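Local coordinates for protein rutinosidase (Aspergillus niger, PDB 6I1A) that is a secreted family 5 glycoside hydrolase, a rutinosidase that cleaves glycosidic bonds and probably also acts as an exo-1,3-beta-glucanase, at residues 15-19 / 295-300; 87-91 / 129-133. One frame throughout, in Å; residues are numbered along the deposited sequence.

Interaction 1 of 2, residues 15-19 / 295-300; sequences IDWRT and GKFPVF. With EDO (1,2-ethanediol), chain J.
W17 and R18 anchor the loop ahead of strand 22-26 to the loop leading into strand 299-308 and its first residues through a mixed aromatic, proline and arginine contact. The six-membered ring of W17 turns its edge to the face of F300 in an offset edge-to-face pair, with centroids 5.1 Å apart and planes at 60°. W17 CZ3 comes to 3.5 Å from F300 CD1. At the root of the side chain, W17 CB packs against P298 CG, while W17 NE1 bonds to T188 OG1. The R18 side chain, extended from CG to NE (chi2 171°), reaches the turn before strand 299-308 and brings its guanidinium end-on to the backbone carbonyl of K296. R18 NH1 and NH2 both donate to K296 O, at 2.9 and 2.8 Å, and the oxygen lies in the guanidinium plane. P298 CD sits over the centre of one guanidinium face, and R18 NH2 also bonds to A257 O. An ethanediol, probably from the crystallisation liquor, donates from O2 to D16 OD1 (2.7 Å). D16 OD1 also accepts from R18 N, forming an Asx turn. The contact represents an N-terminal loop packed across one end of a TIM barrel, where the strands begin.

Interaction 2 of 2, residues 87-91 / 129-133; sequences GITVL and NMHII
Residues 90-91 and 131-133 run as neighbouring parallel strands, V90 bridging H131 and L91 bridging I132, held by three backbone hydrogen bonds that cross to and fro: H131 N to T89 O, L91 N to H131 O (2.9 Å) and I133 N to L91 O (2.8 Å). T89 O additionally receives a CA-H...O contact from M130 CA.

On the face that carries L91 and I132, these two side chains lie side by side and point the same way, with L91 CD1 3.9 Å from I132 CD1. M130, just before the strand, completes this apolar cluster. Its CG stands anti to its own carbonyl carbon (chi1 -65°) and the chain is extended beyond it, carrying the thioether across to the other segment. There SD meets the branch point of leucine, 3.7 Å from L91 CG, and the terminal methyl CE reaches I88 O at 3.4 Å. Helix 77-85 packs on M130 and L91 through I80, and helix 113-128 adds A124 against both.

On the face bearing V90 and H131, V90 CG1, placed anti to the backbone N (chi1 177°), lies 3.8 Å from H131 O and 4.0 Å from I133 CD1, whose side chain crosses it at a slant. H131 is buried, and its imidazole NE2 is hydrogen-bonded to T188 OG1 on the next strand, 187-190.

G87 ends helix 77-85 in a Schellman motif, and N129 leaves helix 113-128 with positive phi; at both places the chain passes from a helix into the strand that follows. Strand 90-95, helix 113-128 and strand 131-136 form the beta-alpha-beta unit from which a TIM barrel is built, consistent with the family 5 glycoside hydrolase fold.

In the fold
From the N terminus, residues 15-19 meet residues 295-300 only after the chain has passed through most of the barrel; interaction 1 thus closes a loop, with 275 residues lying between its segments. Within that span lies interaction 2, a local closure between 87-91 and 129-133 around helix 113-128. The centres are about 16 Å apart, yet the two contacts touch. I15 CD1 packs 3.6 Å from H131 CE1, and F300 CE2 lies 3.8 Å from I133 CD1. The N-terminal loop and strand 299-308 are thereby brought against strands 90-95 and 131-136.

Interaction 1 of 2, residues 15-19 / 295-300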
ATOM      1  N   ILE A  15     -32.417  -1.766  11.259  1.00 20.30           N
ATOM      2  CA  ILE A  15     -31.128  -1.603  11.977  1.00 22.01           C
ATOM      3  C   ILE A  15     -30.507  -0.259  11.661  1.00 20.42           C
ATOM      4  O   ILE A  15     -30.700   0.318  10.532  1.00 19.27           O
ATOM      5  CB  ILE A  15     -30.190  -2.784  11.729  1.00 27.38           C
ATOM      6  CG1 ILE A  15     -29.570  -2.735  10.347  1.00 26.44           C
ATOM      7  CG2 ILE A  15     -30.916  -4.118  12.003  1.00 30.60           C
ATOM      8  CD1 ILE A  15     -28.287  -3.602  10.292  1.00 26.20           C
ATOM      9  N   ASP A  16     -29.765   0.230  12.635  1.00 17.54           N
ATOM     10  CA  ASP A  16     -28.925   1.407  12.518  1.00 19.87           C
ATOM     11  C   ASP A  16     -27.494   0.897  12.464  1.00 16.63           C
ATOM     12  O   ASP A  16     -27.009   0.407  13.447  1.00 16.72           O
ATOM     13  CB  ASP A  16     -29.114   2.350  13.699  1.00 20.64           C
ATOM     14  CG  ASP A  16     -28.321   3.610  13.580  1.00 22.97           C
ATOM     15  OD1 ASP A  16     -27.448   3.728  12.737  1.00 22.14           O
ATOM     16  OD2 ASP A  16     -28.608   4.539  14.380  1.00 31.14           O
ATOM     17  N   TRP A  17     -26.884   0.929  11.282  1.00 16.27           N
ATOM     18  CA  TRP A  17     -25.506   0.404  11.158  1.00 14.44           C
ATOM     19  C   TRP A  17     -24.536   1.149  12.074  1.00 15.84           C
ATOM     20  O   TRP A  17     -23.378   0.717  12.200  1.00 15.10           O
ATOM     21  CB  TRP A  17     -25.054   0.450   9.696  1.00 14.77           C
ATOM     22  CG  TRP A  17     -25.432  -0.793   8.952  1.00 13.35           C
ATOM     23  CD1 TRP A  17     -26.444  -0.970   8.046  1.00 13.54           C
ATOM     24  CD2 TRP A  17     -24.760  -2.065   9.022  1.00 12.84           C
ATOM     25  NE1 TRP A  17     -26.486  -2.253   7.597  1.00 13.65           N
ATOM     26  CE2 TRP A  17     -25.425  -2.939   8.143  1.00 13.23           C
ATOM     27  CE3 TRP A  17     -23.654  -2.568   9.751  1.00 13.52           C
ATOM     28  CZ2 TRP A  17     -25.071  -4.284   7.998  1.00 14.15           C
ATOM     29  CZ3 TRP A  17     -23.283  -3.892   9.582  1.00 14.19           C
ATOM     30  CH2 TRP A  17     -23.946  -4.723   8.661  1.00 13.59           C
ATOM     31  N   ARG A  18     -24.874   2.331  12.604  1.00 15.03           N
ATOM     32  CA  ARG A  18     -23.977   3.031  13.536  1.00 15.51           C
ATOM     33  C   ARG A  18     -23.896   2.301  14.877  1.00 16.57           C
ATOM     34  O   ARG A  18     -22.902   2.527  15.600  1.00 20.59           O
ATOM     35  CB  ARG A  18     -24.411   4.499  13.712  1.00 17.32           C
ATOM     36  CG  ARG A  18     -24.148   5.345  12.485  1.00 18.57           C
ATOM     37  CD  ARG A  18     -24.775   6.751  12.593  1.00 21.91           C
ATOM     38  NE  ARG A  18     -24.719   7.489  11.318  1.00 21.29           N
ATOM     39  CZ  ARG A  18     -23.612   7.952  10.837  1.00 19.71           C
ATOM     40  NH1 ARG A  18     -22.478   7.859  11.527  1.00 21.28           N
ATOM     41  NH2 ARG A  18     -23.598   8.594   9.671  1.00 19.83           N
ATOM     42  N   THR A  19     -24.917   1.570  15.244  1.00 16.25           N
ATOM     43  CA  THR A  19     -24.933   0.880  16.560  1.00 19.50           C
ATOM     44  C   THR A  19     -24.866  -0.635  16.394  1.00 19.49           C
ATOM     45  O   THR A  19     -24.491  -1.328  17.370  1.00 23.25           O
ATOM     46  CB  THR A  19     -26.147   1.337  17.370  1.00 20.44           C
ATOM     47  OG1 THR A  19     -27.367   0.987  16.735  1.00 24.69           O
ATOM     48  CG2 THR A  19     -26.084   2.827  17.593  1.00 24.94           C
ATOM     49  N   GLY A 295     -15.119   8.096  10.985  1.00 16.55           N
ATOM     50  CA  GLY A 295     -16.319   7.952  11.801  1.00 16.99           C
ATOM     51  C   GLY A 295     -17.558   8.646  11.233  1.00 16.97           C
ATOM     52  O   GLY A 295     -18.648   8.518  11.812  1.00 18.21           O
ATOM     53  N   LYS A 296     -17.433   9.292  10.072  1.00 16.10           N
ATOM     54  CA  LYS A 296     -18.602   9.998   9.516  1.00 16.84           C
ATOM     55  C   LYS A 296     -19.711   8.973   9.247  1.00 16.00           C
ATOM     56  O   LYS A 296     -20.876   9.216   9.521  1.00 17.35           O
ATOM     57  CB  LYS A 296     -18.271  10.735   8.227  1.00 16.18           C
ATOM     58  CG  LYS A 296     -19.446  11.527   7.688  1.00 16.73           C
ATOM     59  CD  LYS A 296     -19.083  12.367   6.521  1.00 17.20           C
ATOM     60  CE  LYS A 296     -20.265  13.192   6.027  1.00 19.39           C
ATOM     61  NZ  LYS A 296     -19.909  13.979   4.804  1.00 19.39           N
ATOM     62  N   PHE A 297     -19.344   7.844   8.590  1.00 15.06           N
ATOM     63  CA  PHE A 297     -20.228   6.697   8.369  1.00 14.75           C
ATOM     64  C   PHE A 297     -19.668   5.411   9.003  1.00 13.10           C
ATOM     65  O   PHE A 297     -18.461   5.246   9.159  1.00 14.61           O
ATOM     66  CB  PHE A 297     -20.387   6.462   6.865  1.00 14.62           C
ATOM     67  CG  PHE A 297     -21.083   7.620   6.156  1.00 14.25           C
ATOM     68  CD1 PHE A 297     -22.442   7.754   6.291  1.00 14.82           C
ATOM     69  CD2 PHE A 297     -20.354   8.517   5.405  1.00 15.39           C
ATOM     70  CE1 PHE A 297     -23.088   8.836   5.709  1.00 15.55           C
ATOM     71  CE2 PHE A 297     -21.008   9.601   4.797  1.00 15.55           C
ATOM     72  CZ  PHE A 297     -22.355   9.738   4.957  1.00 15.35           C
ATOM     73  N   PRO A 298     -20.582   4.474   9.293  1.00 13.16           N
ATOM     74  CA  PRO A 298     -20.161   3.181   9.825  1.00 13.90           C
ATOM     75  C   PRO A 298     -19.510   2.364   8.703  1.00 13.17           C
ATOM     76  O   PRO A 298     -19.772   2.563   7.498  1.00 13.14           O
ATOM     77  CB  PRO A 298     -21.413   2.531  10.337  1.00 13.30           C
ATOM     78  CG  PRO A 298     -22.539   3.196   9.525  1.00 14.11           C
ATOM     79  CD  PRO A 298     -22.030   4.583   9.270  1.00 13.82           C
ATOM     80  N   VAL A 299     -18.654   1.406   9.108  1.00 12.46           N
ATOM     81  CA  VAL A 299     -17.905   0.504   8.225  1.00 13.06           C
ATOM     82  C   VAL A 299     -18.183  -0.932   8.661  1.00 12.86           C
ATOM     83  O   VAL A 299     -18.201  -1.234   9.840  1.00 13.25           O
ATOM     84  CB  VAL A 299     -16.408   0.818   8.271  1.00 12.95           C
ATOM     85  CG1 VAL A 299     -15.543  -0.209   7.513  1.00 13.46           C
ATOM     86  CG2 VAL A 299     -16.160   2.225   7.732  1.00 13.28           C
ATOM     87  N   PHE A 300     -18.348  -1.800   7.698  1.00 11.72           N
ATOM     88  CA  PHE A 300     -18.433  -3.262   7.907  1.00 11.49           C
ATOM     89  C   PHE A 300     -17.397  -3.932   6.998  1.00 10.71           C
ATOM     90  O   PHE A 300     -17.309  -3.570   5.835  1.00 10.85           O
ATOM     91  CB  PHE A 300     -19.828  -3.736   7.561  1.00 12.56           C
ATOM     92  CG  PHE A 300     -20.144  -5.186   7.814  1.00 11.53           C
ATOM     93  CD1 PHE A 300     -20.308  -5.641   9.117  1.00 12.20           C
ATOM     94  CD2 PHE A 300     -20.267  -6.106   6.787  1.00 12.56           C
ATOM     95  CE1 PHE A 300     -20.599  -6.983   9.381  1.00 12.02           C
ATOM     96  CE2 PHE A 300     -20.552  -7.439   7.028  1.00 11.71           C
ATOM     97  CZ  PHE A 300     -20.757  -7.854   8.329  1.00 12.16           C
TER
HETATM   98  C1  EDO J 408     -26.351   4.285   8.903  1.00 18.22           C
HETATM   99  O1  EDO J 408     -25.497   5.243   8.433  1.00 19.24           O
HETATM  100  C2  EDO J 408     -27.579   4.888   9.573  1.00 21.25           C
HETATM  101  O2  EDO J 408     -27.279   5.637  10.767  1.00 23.45           O

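Interaction 2 of 2, residues 87-91 / 129-133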
ATOM      1  N   GLY A  87     -21.927 -18.862  16.130  1.00 16.21           N
ATOM      2  CA  GLY A  87     -22.159 -17.472  16.537  1.00 17.13           C
ATOM      3  C   GLY A  87     -22.420 -16.504  15.344  1.00 15.81           C
ATOM      4  O   GLY A  87     -22.368 -15.288  15.585  1.00 16.83           O
ATOM      5  N   ILE A  88     -22.642 -17.034  14.163  1.00 14.26           N
ATOM      6  CA  ILE A  88     -22.922 -16.157  12.992  1.00 14.70           C
ATOM      7  C   ILE A  88     -24.286 -15.494  13.183  1.00 15.43           C
ATOM      8  O   ILE A  88     -25.301 -16.192  13.463  1.00 16.07           O
ATOM      9  CB  ILE A  88     -22.841 -16.946  11.691  1.00 13.96           C
ATOM     10  CG1 ILE A  88     -21.410 -17.438  11.448  1.00 14.67           C
ATOM     11  CG2 ILE A  88     -23.375 -16.213  10.472  1.00 13.52           C
ATOM     12  CD1 ILE A  88     -20.384 -16.304  11.353  1.00 16.12           C
ATOM     13  N   THR A  89     -24.332 -14.184  12.922  1.00 13.86           N
ATOM     14  CA  THR A  89     -25.589 -13.413  12.985  1.00 14.00           C
ATOM     15  C   THR A  89     -25.829 -12.565  11.725  1.00 14.09           C
ATOM     16  O   THR A  89     -26.874 -11.888  11.655  1.00 13.53           O
ATOM     17  CB  THR A  89     -25.618 -12.464  14.164  1.00 15.56           C
ATOM     18  OG1 THR A  89     -24.562 -11.529  14.078  1.00 15.94           O
ATOM     19  CG2 THR A  89     -25.541 -13.200  15.483  1.00 16.00           C
ATOM     20  N   VAL A  90     -24.955 -12.625  10.719  1.00 13.33           N
ATOM     21  CA  VAL A  90     -25.117 -11.874   9.448  1.00 12.75           C
ATOM     22  C   VAL A  90     -24.760 -12.785   8.297  1.00 11.96           C
ATOM     23  O   VAL A  90     -23.724 -13.508   8.396  1.00 13.16           O
ATOM     24  CB  VAL A  90     -24.192 -10.654   9.432  1.00 13.81           C
ATOM     25  CG1 VAL A  90     -24.276  -9.915   8.112  1.00 15.07           C
ATOM     26  CG2 VAL A  90     -24.506  -9.738  10.591  1.00 14.02           C
ATOM     27  N   LEU A  91     -25.541 -12.772   7.236  1.00 10.99           N
ATOM     28  CA  LEU A  91     -25.234 -13.488   5.999  1.00 12.34           C
ATOM     29  C   LEU A  91     -25.062 -12.479   4.895  1.00 13.01           C
ATOM     30  O   LEU A  91     -26.012 -11.723   4.627  1.00 13.36           O
ATOM     31  CB  LEU A  91     -26.311 -14.504   5.619  1.00 13.16           C
ATOM     32  CG  LEU A  91     -26.637 -15.583   6.662  1.00 13.15           C
ATOM     33  CD1 LEU A  91     -27.843 -16.404   6.261  1.00 13.69           C
ATOM     34  CD2 LEU A  91     -25.442 -16.461   6.923  1.00 14.20           C
ATOM     35  N   ASN A 129     -32.966 -14.808  13.552  1.00 16.63           N
ATOM     36  CA  ASN A 129     -33.026 -13.344  13.418  1.00 16.89           C
ATOM     37  C   ASN A 129     -31.709 -12.804  12.798  1.00 14.57           C
ATOM     38  O   ASN A 129     -31.237 -11.728  13.204  1.00 16.40           O
ATOM     39  CB  ASN A 129     -33.330 -12.631  14.725  1.00 18.69           C
ATOM     40  CG  ASN A 129     -33.743 -11.189  14.483  1.00 21.15           C
ATOM     41  OD1 ASN A 129     -34.300 -10.886  13.424  1.00 22.29           O
ATOM     42  ND2 ASN A 129     -33.470 -10.327  15.439  1.00 25.56           N
ATOM     43  N   MET A 130     -31.100 -13.571  11.899  1.00 15.94           N
ATOM     44  CA  MET A 130     -29.883 -13.081  11.193  1.00 15.18           C
ATOM     45  C   MET A 130     -30.245 -11.856  10.325  1.00 15.53           C
ATOM     46  O   MET A 130     -31.407 -11.779   9.837  1.00 15.89           O
ATOM     47  CB  MET A 130     -29.261 -14.149  10.311  1.00 15.04           C
ATOM     48  CG  MET A 130     -28.727 -15.346  11.129  1.00 15.00           C
ATOM     49  SD  MET A 130     -27.618 -16.314  10.150  1.00 16.78           S
ATOM     50  CE  MET A 130     -27.362 -17.722  11.255  1.00 13.59           C
ATOM     51  N   HIS A 131     -29.259 -10.989  10.106  1.00 14.30           N
ATOM     52  CA  HIS A 131     -29.376  -9.860   9.124  1.00 13.82           C
ATOM     53  C   HIS A 131     -28.829 -10.332   7.787  1.00 14.74           C
ATOM     54  O   HIS A 131     -27.836 -11.082   7.815  1.00 13.49           O
ATOM     55  CB  HIS A 131     -28.676  -8.606   9.639  1.00 14.94           C
ATOM     56  CG  HIS A 131     -29.020  -7.351   8.875  1.00 13.06           C
ATOM     57  ND1 HIS A 131     -30.238  -6.728   8.991  1.00 15.02           N
ATOM     58  CD2 HIS A 131     -28.338  -6.702   7.875  1.00 14.15           C
ATOM     59  CE1 HIS A 131     -30.256  -5.684   8.168  1.00 13.71           C
ATOM     60  NE2 HIS A 131     -29.150  -5.663   7.471  1.00 14.44           N
ATOM     61  N   ILE A 132     -29.449  -9.950   6.690  1.00 12.46           N
ATOM     62  CA  ILE A 132     -29.116 -10.405   5.345  1.00 12.38           C
ATOM     63  C   ILE A 132     -28.592  -9.222   4.548  1.00 12.29           C
ATOM     64  O   ILE A 132     -29.353  -8.252   4.360  1.00 13.58           O
ATOM     65  CB  ILE A 132     -30.305 -11.062   4.646  1.00 12.76           C
ATOM     66  CG1 ILE A 132     -31.017 -12.113   5.517  1.00 14.13           C
ATOM     67  CG2 ILE A 132     -29.888 -11.623   3.331  1.00 13.63           C
ATOM     68  CD1 ILE A 132     -30.171 -13.362   5.818  1.00 15.07           C
ATOM     69  N   ILE A 133     -27.407  -9.337   3.986  1.00 11.90           N
ATOM     70  CA  ILE A 133     -26.903  -8.370   2.984  1.00 12.02           C
ATOM     71  C   ILE A 133     -27.061  -8.969   1.592  1.00 12.27           C
ATOM     72  O   ILE A 133     -26.471 -10.023   1.326  1.00 12.99           O
ATOM     73  CB  ILE A 133     -25.451  -7.997   3.201  1.00 11.16           C
ATOM     74  CG1 ILE A 133     -25.240  -7.373   4.581  1.00 12.76           C
ATOM     75  CG2 ILE A 133     -24.889  -7.102   2.087  1.00 11.99           C
ATOM     76  CD1 ILE A 133     -23.796  -7.428   5.046  1.00 13.02           C
TER